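Local coordinates for protein arginase (Thermus thermophilus, PDB 2EF5) that probably hydrolyses L-arginine to urea and L-ornithine at a site that binds two manganese ions per subunit, the closing step of the urea cycle, at residues V185-M188 with H189-D192; G236-Y239 with R240-H243; I266-E269 with R270-A274. All coordinates share one frame; numbering follows the deposited sequence.

Contact 1 of 3, residues V185-M188 with H189-D192; sequences VYTM and HEVD. With GAI (guanidine), chain J.
A capping box, Thr187 with Glu190, starts helix 188-194 as the chain leaves the edge strand 184-187 of the parallel sheet. Thr187 OG1 accepts from His189 N at 3.1 Å, a rather bent bond (137°), and hands its own proton to Glu190 OE1 at 2.6 Å, coming from above the carboxylate plane. Glu190 OE1 also takes Thr187 N at 2.9 Å on its anti lone pair, and this double grip fixes the carboxylate across the first turn. Glu190 folds at chi2 (71°) to turn its carboxylate back to Thr187, while its CB sits at the edge of the Tyr186 ring. The other oxygen, Glu190 OE2, receives a longer bond from His189 ND1 (3.3 Å), again out of the carboxylate plane. Met188 and Val191 run side by side, the bent methionine bringing Met188 CE to 4.0 Å from Val191 CG1.

One turn on, Asp192 N bonds Met188 O, and Asp192 OD2 accepts two N-H groups of the bound guanidine, N2 at 3.0 Å and N1 at 3.1 Å. Asp192 OD1 forms a salt bridge with Arg240 of the second subunit, whose Glu247 also binds the guanidine. This is a strand-to-helix junction of the alpha/beta arginase fold, with a guanidine pocket at a subunit interface.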
ATOM      1  N   VAL A 185       7.975  -5.221  18.252  1.00 24.42           N
ATOM      2  CA  VAL A 185       9.329  -4.770  17.948  1.00 24.08           C
ATOM      3  C   VAL A 185       9.414  -3.313  17.488  1.00 25.05           C
ATOM      4  O   VAL A 185       8.725  -2.901  16.552  1.00 25.23           O
ATOM      5  CB  VAL A 185       9.954  -5.641  16.845  1.00 23.17           C
ATOM      6  CG1 VAL A 185      11.394  -5.217  16.591  1.00 22.94           C
ATOM      7  CG2 VAL A 185       9.888  -7.110  17.248  1.00 23.20           C
ATOM      8  N   TYR A 186      10.260  -2.538  18.155  1.00 23.08           N
ATOM      9  CA  TYR A 186      10.469  -1.147  17.786  1.00 22.42           C
ATOM     10  C   TYR A 186      11.896  -1.020  17.246  1.00 22.06           C
ATOM     11  O   TYR A 186      12.853  -0.901  18.008  1.00 21.73           O
ATOM     12  CB  TYR A 186      10.271  -0.233  19.001  1.00 21.89           C
ATOM     13  CG  TYR A 186       8.826  -0.095  19.444  1.00 22.67           C
ATOM     14  CD1 TYR A 186       7.918   0.670  18.704  1.00 23.36           C
ATOM     15  CD2 TYR A 186       8.356  -0.749  20.588  1.00 20.65           C
ATOM     16  CE1 TYR A 186       6.579   0.779  19.088  1.00 24.21           C
ATOM     17  CE2 TYR A 186       7.014  -0.648  20.977  1.00 23.58           C
ATOM     18  CZ  TYR A 186       6.134   0.116  20.219  1.00 24.37           C
ATOM     19  OH  TYR A 186       4.804   0.193  20.571  1.00 27.78           O
ATOM     20  N   THR A 187      12.046  -1.076  15.928  1.00 20.57           N
ATOM     21  CA  THR A 187      13.368  -0.952  15.330  1.00 21.41           C
ATOM     22  C   THR A 187      13.713   0.532  15.295  1.00 21.78           C
ATOM     23  O   THR A 187      12.866   1.375  15.602  1.00 20.08           O
ATOM     24  CB  THR A 187      13.395  -1.471  13.874  1.00 23.10           C
ATOM     25  OG1 THR A 187      12.625  -0.592  13.044  1.00 25.68           O
ATOM     26  CG2 THR A 187      12.819  -2.879  13.786  1.00 22.31           C
ATOM     27  N   MET A 188      14.944   0.856  14.914  1.00 20.89           N
ATOM     28  CA  MET A 188      15.342   2.254  14.831  1.00 22.65           C
ATOM     29  C   MET A 188      14.466   3.002  13.828  1.00 23.07           C
ATOM     30  O   MET A 188      14.361   4.230  13.881  1.00 23.91           O
ATOM     31  CB  MET A 188      16.812   2.374  14.432  1.00 22.46           C
ATOM     32  CG  MET A 188      17.787   1.934  15.516  1.00 20.19           C
ATOM     33  SD  MET A 188      17.513   2.768  17.088  1.00 21.20           S
ATOM     34  CE  MET A 188      17.715   4.508  16.606  1.00 18.99           C
ATOM     35  N   HIS A 189      13.833   2.276  12.908  1.00 22.90           N
ATOM     36  CA  HIS A 189      12.951   2.927  11.938  1.00 23.81           C
ATOM     37  C   HIS A 189      11.773   3.527  12.687  1.00 23.36           C
ATOM     38  O   HIS A 189      11.396   4.677  12.448  1.00 23.45           O
ATOM     39  CB  HIS A 189      12.456   1.927  10.882  1.00 23.49           C
ATOM     40  CG  HIS A 189      11.435   2.495   9.944  1.00 23.49           C
ATOM     41  ND1 HIS A 189      10.089   2.514  10.236  1.00 23.77           N
ATOM     42  CD2 HIS A 189      11.572   3.110   8.747  1.00 21.46           C
ATOM     43  CE1 HIS A 189       9.438   3.119   9.258  1.00 23.05           C
ATOM     44  NE2 HIS A 189      10.313   3.490   8.342  1.00 24.39           N
ATOM     45  N   GLU A 190      11.201   2.747  13.603  1.00 23.35           N
ATOM     46  CA  GLU A 190      10.082   3.217  14.415  1.00 24.02           C
ATOM     47  C   GLU A 190      10.577   4.309  15.370  1.00 22.89           C
ATOM     48  O   GLU A 190       9.872   5.275  15.644  1.00 23.57           O
ATOM     49  CB  GLU A 190       9.480   2.069  15.238  1.00 25.59           C
ATOM     50  CG  GLU A 190       8.523   1.154  14.478  1.00 29.92           C
ATOM     51  CD  GLU A 190       9.228   0.263  13.474  1.00 30.12           C
ATOM     52  OE1 GLU A 190      10.177  -0.448  13.870  1.00 30.68           O
ATOM     53  OE2 GLU A 190       8.833   0.264  12.290  1.00 29.85           O
ATOM     54  N   VAL A 191      11.786   4.144  15.892  1.00 20.55           N
ATOM     55  CA  VAL A 191      12.317   5.144  16.805  1.00 20.60           C
ATOM     56  C   VAL A 191      12.383   6.491  16.085  1.00 21.28           C
ATOM     57  O   VAL A 191      11.946   7.512  16.610  1.00 22.38           O
ATOM     58  CB  VAL A 191      13.720   4.745  17.322  1.00 17.32           C
ATOM     59  CG1 VAL A 191      14.335   5.898  18.114  1.00 18.48           C
ATOM     60  CG2 VAL A 191      13.606   3.513  18.206  1.00 16.69           C
ATOM     61  N   ASP A 192      12.906   6.483  14.864  1.00 21.62           N
ATOM     62  CA  ASP A 192      13.027   7.710  14.087  1.00 24.13           C
ATOM     63  C   ASP A 192      11.667   8.295  13.737  1.00 25.81           C
ATOM     64  O   ASP A 192      11.480   9.513  13.753  1.00 25.97           O
ATOM     65  CB  ASP A 192      13.808   7.459  12.790  1.00 21.88           C
ATOM     66  CG  ASP A 192      15.288   7.225  13.033  1.00 22.84           C
ATOM     67  OD1 ASP A 192      15.851   7.842  13.963  1.00 24.71           O
ATOM     68  OD2 ASP A 192      15.903   6.441  12.283  1.00 23.21           O
TER
HETATM   69  C   GAI J1004      16.979   3.875  10.196  1.00 21.71           C
HETATM   70  N1  GAI J1004      15.822   4.481   9.945  1.00 22.07           N
HETATM   71  N2  GAI J1004      17.724   4.290  11.211  1.00 20.57           N
HETATM   72  N3  GAI J1004      17.392   2.860   9.430  1.00 20.23           N

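Contact 2 of 3, residues G236-Y239 with R240-H243; sequences GLTY and REAH
Thr238 holds OG1 between its backbone N and carbonyl carbon (chi1 62°), directed at the first turn of helix 239-252, while Glu241 CG turns back beside its own N and the extended chain carries the carboxylate to the threonine. A capping box results: Glu241 N bonds Thr238 OG1 at 3.0 Å, nearly straight (163°), and Thr238 N bonds Glu241 OE1, also at 3.0 Å, on the anti side. Leu237 CD2 rests 3.6 Å from Glu241 OE1, which additionally pairs with the charge of Arg240 of the second subunit, likely to hold the carboxylate ionised.

A turn further, His243 N bonds Tyr239 O, and the imidazole lies against the phenol: His243 CD2 stands 3.5 Å above the middle of one Tyr239 face, His243 NE2 is 3.4 Å from Tyr239 CZ, and the two planes are inclined at 59°. His243 ND1 is hydrogen-bonded to Ser283. Arg240 and His243 also line the pocket of a bound guanidine.

Tyr239, Ala242 and His243 pack against helix 272-284, through Met276 and Leu280, whereas Leu237 meets Met188 and Val191 of helix 188-194, and Glu241 meets Val191; the capped end is thus set between those two helices, following the loop after strand 212-217.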
ATOM      1  N   GLY A 236      22.497   3.948  16.183  1.00 21.38           N
ATOM      2  CA  GLY A 236      21.841   3.564  17.421  1.00 18.71           C
ATOM      3  C   GLY A 236      21.240   4.736  18.168  1.00 18.77           C
ATOM      4  O   GLY A 236      21.145   5.843  17.634  1.00 16.75           O
ATOM      5  N   LEU A 237      20.844   4.490  19.412  1.00 17.96           N
ATOM      6  CA  LEU A 237      20.249   5.525  20.244  1.00 18.28           C
ATOM      7  C   LEU A 237      21.264   6.565  20.675  1.00 18.61           C
ATOM      8  O   LEU A 237      22.451   6.259  20.824  1.00 19.56           O
ATOM      9  CB  LEU A 237      19.635   4.907  21.501  1.00 16.36           C
ATOM     10  CG  LEU A 237      18.459   3.945  21.344  1.00 17.23           C
ATOM     11  CD1 LEU A 237      18.051   3.417  22.724  1.00 15.94           C
ATOM     12  CD2 LEU A 237      17.296   4.673  20.674  1.00 17.48           C
ATOM     13  N   THR A 238      20.794   7.795  20.877  1.00 18.79           N
ATOM     14  CA  THR A 238      21.661   8.868  21.342  1.00 18.27           C
ATOM     15  C   THR A 238      21.668   8.786  22.865  1.00 18.33           C
ATOM     16  O   THR A 238      20.838   8.094  23.461  1.00 16.84           O
ATOM     17  CB  THR A 238      21.099  10.260  20.984  1.00 19.20           C
ATOM     18  OG1 THR A 238      19.838  10.436  21.643  1.00 15.63           O
ATOM     19  CG2 THR A 238      20.902  10.404  19.471  1.00 18.45           C
ATOM     20  N   TYR A 239      22.595   9.507  23.482  1.00 16.64           N
ATOM     21  CA  TYR A 239      22.721   9.572  24.935  1.00 17.76           C
ATOM     22  C   TYR A 239      21.401  10.011  25.563  1.00 17.53           C
ATOM     23  O   TYR A 239      20.916   9.392  26.512  1.00 16.66           O
ATOM     24  CB  TYR A 239      23.810  10.585  25.290  1.00 19.66           C
ATOM     25  CG  TYR A 239      23.995  10.868  26.761  1.00 21.09           C
ATOM     26  CD1 TYR A 239      24.817  10.062  27.546  1.00 23.60           C
ATOM     27  CD2 TYR A 239      23.410  11.987  27.352  1.00 21.39           C
ATOM     28  CE1 TYR A 239      25.064  10.363  28.874  1.00 23.42           C
ATOM     29  CE2 TYR A 239      23.650  12.304  28.693  1.00 23.67           C
ATOM     30  CZ  TYR A 239      24.483  11.484  29.443  1.00 24.19           C
ATOM     31  OH  TYR A 239      24.754  11.791  30.752  1.00 27.55           O
ATOM     32  N   ARG A 240      20.838  11.097  25.038  1.00 15.89           N
ATOM     33  CA  ARG A 240      19.588  11.646  25.540  1.00 15.36           C
ATOM     34  C   ARG A 240      18.408  10.686  25.343  1.00 15.70           C
ATOM     35  O   ARG A 240      17.601  10.504  26.255  1.00 15.84           O
ATOM     36  CB  ARG A 240      19.292  13.001  24.870  1.00 16.11           C
ATOM     37  CG  ARG A 240      20.220  14.141  25.334  1.00 16.22           C
ATOM     38  CD  ARG A 240      20.199  15.359  24.394  1.00 15.64           C
ATOM     39  NE  ARG A 240      18.842  15.763  24.037  1.00 14.11           N
ATOM     40  CZ  ARG A 240      18.560  16.713  23.144  1.00 15.26           C
ATOM     41  NH1 ARG A 240      19.543  17.372  22.528  1.00 13.39           N
ATOM     42  NH2 ARG A 240      17.298  16.973  22.821  1.00 14.21           N
ATOM     43  N   GLU A 241      18.293  10.076  24.168  1.00 14.92           N
ATOM     44  CA  GLU A 241      17.200   9.139  23.945  1.00 16.36           C
ATOM     45  C   GLU A 241      17.230   8.007  24.962  1.00 15.81           C
ATOM     46  O   GLU A 241      16.199   7.638  25.517  1.00 15.25           O
ATOM     47  CB  GLU A 241      17.258   8.535  22.539  1.00 17.27           C
ATOM     48  CG  GLU A 241      16.891   9.491  21.430  1.00 19.77           C
ATOM     49  CD  GLU A 241      16.991   8.841  20.070  1.00 21.11           C
ATOM     50  OE1 GLU A 241      17.980   8.116  19.837  1.00 21.41           O
ATOM     51  OE2 GLU A 241      16.089   9.048  19.233  1.00 22.09           O
ATOM     52  N   ALA A 242      18.411   7.449  25.200  1.00 15.20           N
ATOM     53  CA  ALA A 242      18.540   6.352  26.154  1.00 15.66           C
ATOM     54  C   ALA A 242      18.137   6.796  27.557  1.00 14.46           C
ATOM     55  O   ALA A 242      17.458   6.061  28.273  1.00 15.86           O
ATOM     56  CB  ALA A 242      19.978   5.808  26.152  1.00 14.35           C
ATOM     57  N   HIS A 243      18.550   7.994  27.967  1.00 14.54           N
ATOM     58  CA  HIS A 243      18.176   8.458  29.296  1.00 15.32           C
ATOM     59  C   HIS A 243      16.671   8.716  29.358  1.00 15.88           C
ATOM     60  O   HIS A 243      16.026   8.384  30.353  1.00 15.50           O
ATOM     61  CB  HIS A 243      18.968   9.713  29.687  1.00 16.13           C
ATOM     62  CG  HIS A 243      20.336   9.412  30.215  1.00 16.01           C
ATOM     63  ND1 HIS A 243      20.551   8.945  31.496  1.00 17.01           N
ATOM     64  CD2 HIS A 243      21.550   9.470  29.624  1.00 17.84           C
ATOM     65  CE1 HIS A 243      21.843   8.730  31.669  1.00 17.79           C
ATOM     66  NE2 HIS A 243      22.474   9.037  30.551  1.00 18.33           N
TER

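Contact 3 of 3, residues I266-E269 with R270-A274; sequences ILDE and RNRTA
Over one face of the Arg272 guanidinium sits the carboxylate of Glu269, its CD 3.8 Å above the plane and displaced toward the rim, with the two flat groups inclined at 50°. Glu269 OE1 approaches NH2 of Arg272 to 2.8 Å, but from well out of the guanidinium plane, so the salt bridge rests on charge alone and no N-H is directed at the oxygen. The two side chains lie alongside each other and point the same way. Arg272 CG is placed between its backbone N and carbonyl carbon (chi1 68°), which brings it against Glu269 O and starts the extended chain back along the glutamate.

The Asp268 carboxylate meets Thr273 with both oxygens. Asp268 OD2 accepts Thr273 N at 2.9 Å on its syn lone pair, and Asp268 OD1 takes the Thr273 hydroxyl, OG1, at 2.8 Å from above the carboxylate plane. OG1 in turn accepts from Gly228 N, linking the helix start to another loop. With an alanine in place of Asp268, Thr273 N would probably lose its carboxylate acceptor and the hydroxyl would keep its bond from Gly228 N without the carboxylate, weakening the hold on the start of the helix.

Between these anchors Arg272 N bonds Glu269 O at 3.0 Å, closing a turn in which Arg270 and Asn271 both have positive phi. Asn271, at the N-cap position, makes no capping bond there; its ND2 bonds Ala25 O instead. This is a type I' beta turn leading straight into helix 272-284, whose first-turn amide at Thr273 is held by Asp268 from the loop before the turn.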
ATOM      1  N   ILE A 266      37.793  -4.092  26.498  1.00 24.87           N
ATOM      2  CA  ILE A 266      38.886  -4.305  25.557  1.00 26.80           C
ATOM      3  C   ILE A 266      38.675  -3.542  24.245  1.00 26.51           C
ATOM      4  O   ILE A 266      39.630  -3.237  23.529  1.00 25.94           O
ATOM      5  CB  ILE A 266      39.055  -5.828  25.278  1.00 29.06           C
ATOM      6  CG1 ILE A 266      40.201  -6.372  26.118  1.00 29.61           C
ATOM      7  CG2 ILE A 266      39.304  -6.097  23.796  1.00 32.52           C
ATOM      8  CD1 ILE A 266      40.153  -5.946  27.558  1.00 30.28           C
ATOM      9  N   LEU A 267      37.423  -3.227  23.941  1.00 25.09           N
ATOM     10  CA  LEU A 267      37.101  -2.510  22.720  1.00 24.99           C
ATOM     11  C   LEU A 267      36.642  -1.102  23.066  1.00 24.95           C
ATOM     12  O   LEU A 267      36.360  -0.298  22.184  1.00 27.76           O
ATOM     13  CB  LEU A 267      35.990  -3.248  21.959  1.00 26.52           C
ATOM     14  CG  LEU A 267      36.293  -4.692  21.539  1.00 27.69           C
ATOM     15  CD1 LEU A 267      35.020  -5.380  21.054  1.00 28.01           C
ATOM     16  CD2 LEU A 267      37.364  -4.688  20.453  1.00 26.52           C
ATOM     17  N   ASP A 268      36.603  -0.804  24.359  1.00 23.43           N
ATOM     18  CA  ASP A 268      36.132   0.489  24.836  1.00 22.90           C
ATOM     19  C   ASP A 268      37.195   1.576  24.843  1.00 23.95           C
ATOM     20  O   ASP A 268      38.377   1.325  24.599  1.00 23.52           O
ATOM     21  CB  ASP A 268      35.559   0.337  26.250  1.00 21.37           C
ATOM     22  CG  ASP A 268      34.550   1.421  26.601  1.00 22.04           C
ATOM     23  OD1 ASP A 268      34.256   2.295  25.756  1.00 18.99           O
ATOM     24  OD2 ASP A 268      34.040   1.393  27.741  1.00 21.88           O
ATOM     25  N   GLU A 269      36.753   2.794  25.125  1.00 24.02           N
ATOM     26  CA  GLU A 269      37.641   3.940  25.199  1.00 24.80           C
ATOM     27  C   GLU A 269      37.446   4.622  26.552  1.00 24.04           C
ATOM     28  O   GLU A 269      36.398   5.220  26.825  1.00 23.12           O
ATOM     29  CB  GLU A 269      37.336   4.915  24.058  1.00 26.29           C
ATOM     30  CG  GLU A 269      37.198   4.213  22.710  1.00 32.39           C
ATOM     31  CD  GLU A 269      37.038   5.170  21.546  1.00 34.55           C
ATOM     32  OE1 GLU A 269      36.343   6.193  21.704  1.00 36.58           O
ATOM     33  OE2 GLU A 269      37.595   4.886  20.462  1.00 37.81           O
ATOM     34  N   ARG A 270      38.449   4.507  27.412  1.00 22.59           N
ATOM     35  CA  ARG A 270      38.394   5.129  28.729  1.00 23.01           C
ATOM     36  C   ARG A 270      37.171   4.683  29.529  1.00 20.86           C
ATOM     37  O   ARG A 270      36.601   5.461  30.297  1.00 20.79           O
ATOM     38  CB  ARG A 270      38.365   6.647  28.583  1.00 26.39           C
ATOM     39  CG  ARG A 270      39.464   7.210  27.713  1.00 33.80           C
ATOM     40  CD  ARG A 270      40.800   7.150  28.413  1.00 38.60           C
ATOM     41  NE  ARG A 270      41.795   7.970  27.732  1.00 44.37           N
ATOM     42  CZ  ARG A 270      42.999   8.235  28.223  1.00 44.55           C
ATOM     43  NH1 ARG A 270      43.357   7.741  29.401  1.00 44.36           N
ATOM     44  NH2 ARG A 270      43.840   8.999  27.537  1.00 46.93           N
ATOM     45  N   ASN A 271      36.755   3.438  29.330  1.00 18.18           N
ATOM     46  CA  ASN A 271      35.617   2.891  30.061  1.00 19.49           C
ATOM     47  C   ASN A 271      34.329   3.694  29.882  1.00 18.67           C
ATOM     48  O   ASN A 271      33.417   3.567  30.693  1.00 17.14           O
ATOM     49  CB  ASN A 271      35.968   2.833  31.560  1.00 19.13           C
ATOM     50  CG  ASN A 271      35.207   1.750  32.293  1.00 20.06           C
ATOM     51  OD1 ASN A 271      35.023   0.658  31.765  1.00 18.52           O
ATOM     52  ND2 ASN A 271      34.780   2.039  33.524  1.00 20.28           N
ATOM     53  N   ARG A 272      34.235   4.500  28.828  1.00 18.51           N
ATOM     54  CA  ARG A 272      33.046   5.331  28.649  1.00 20.32           C
ATOM     55  C   ARG A 272      31.753   4.578  28.398  1.00 18.48           C
ATOM     56  O   ARG A 272      30.668   5.089  28.691  1.00 19.21           O
ATOM     57  CB  ARG A 272      33.271   6.375  27.551  1.00 22.44           C
ATOM     58  CG  ARG A 272      33.391   5.836  26.142  1.00 26.55           C
ATOM     59  CD  ARG A 272      33.745   6.990  25.203  1.00 33.78           C
ATOM     60  NE  ARG A 272      33.602   6.642  23.793  1.00 37.35           N
ATOM     61  CZ  ARG A 272      33.812   7.489  22.793  1.00 38.51           C
ATOM     62  NH1 ARG A 272      34.178   8.738  23.046  1.00 40.60           N
ATOM     63  NH2 ARG A 272      33.659   7.087  21.540  1.00 36.69           N
ATOM     64  N   THR A 273      31.853   3.362  27.875  1.00 17.03           N
ATOM     65  CA  THR A 273      30.656   2.577  27.622  1.00 17.28           C
ATOM     66  C   THR A 273      30.087   2.097  28.949  1.00 17.53           C
ATOM     67  O   THR A 273      28.875   2.133  29.173  1.00 16.52           O
ATOM     68  CB  THR A 273      30.958   1.376  26.717  1.00 15.37           C
ATOM     69  OG1 THR A 273      31.465   1.852  25.465  1.00 18.30           O
ATOM     70  CG2 THR A 273      29.685   0.564  26.466  1.00 16.28           C
ATOM     71  N   ALA A 274      30.966   1.662  29.839  1.00 17.85           N
ATOM     72  CA  ALA A 274      30.529   1.204  31.153  1.00 18.13           C
ATOM     73  C   ALA A 274      29.943   2.396  31.922  1.00 17.53           C
ATOM     74  O   ALA A 274      28.931   2.260  32.615  1.00 17.25           O
ATOM     75  CB  ALA A 274      31.707   0.609  31.924  1.00 16.29           C
TER

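How the contacts relate
The three contacts follow one another along the chain, each at the start of a helix: helix 188-194 comes after edge strand 184-187, helix 239-252 after the loop from strand 212-217, and helix 272-284 after the loop from strand 255-261. Contacts 1 and 2 lie with centres 13 Å apart and touch through side chains of helix 188-194 and the loop before helix 239-252, and both face the second subunit. Their residues contribute to guanidine pockets, so the two capped helix starts help build the subunit interface. Contact 3 is more remote, about 17 Å from contact 2 and 26 Å from contact 1 between centres, and meets no other chain of the assembly; its helix nevertheless packs against helix 239-252.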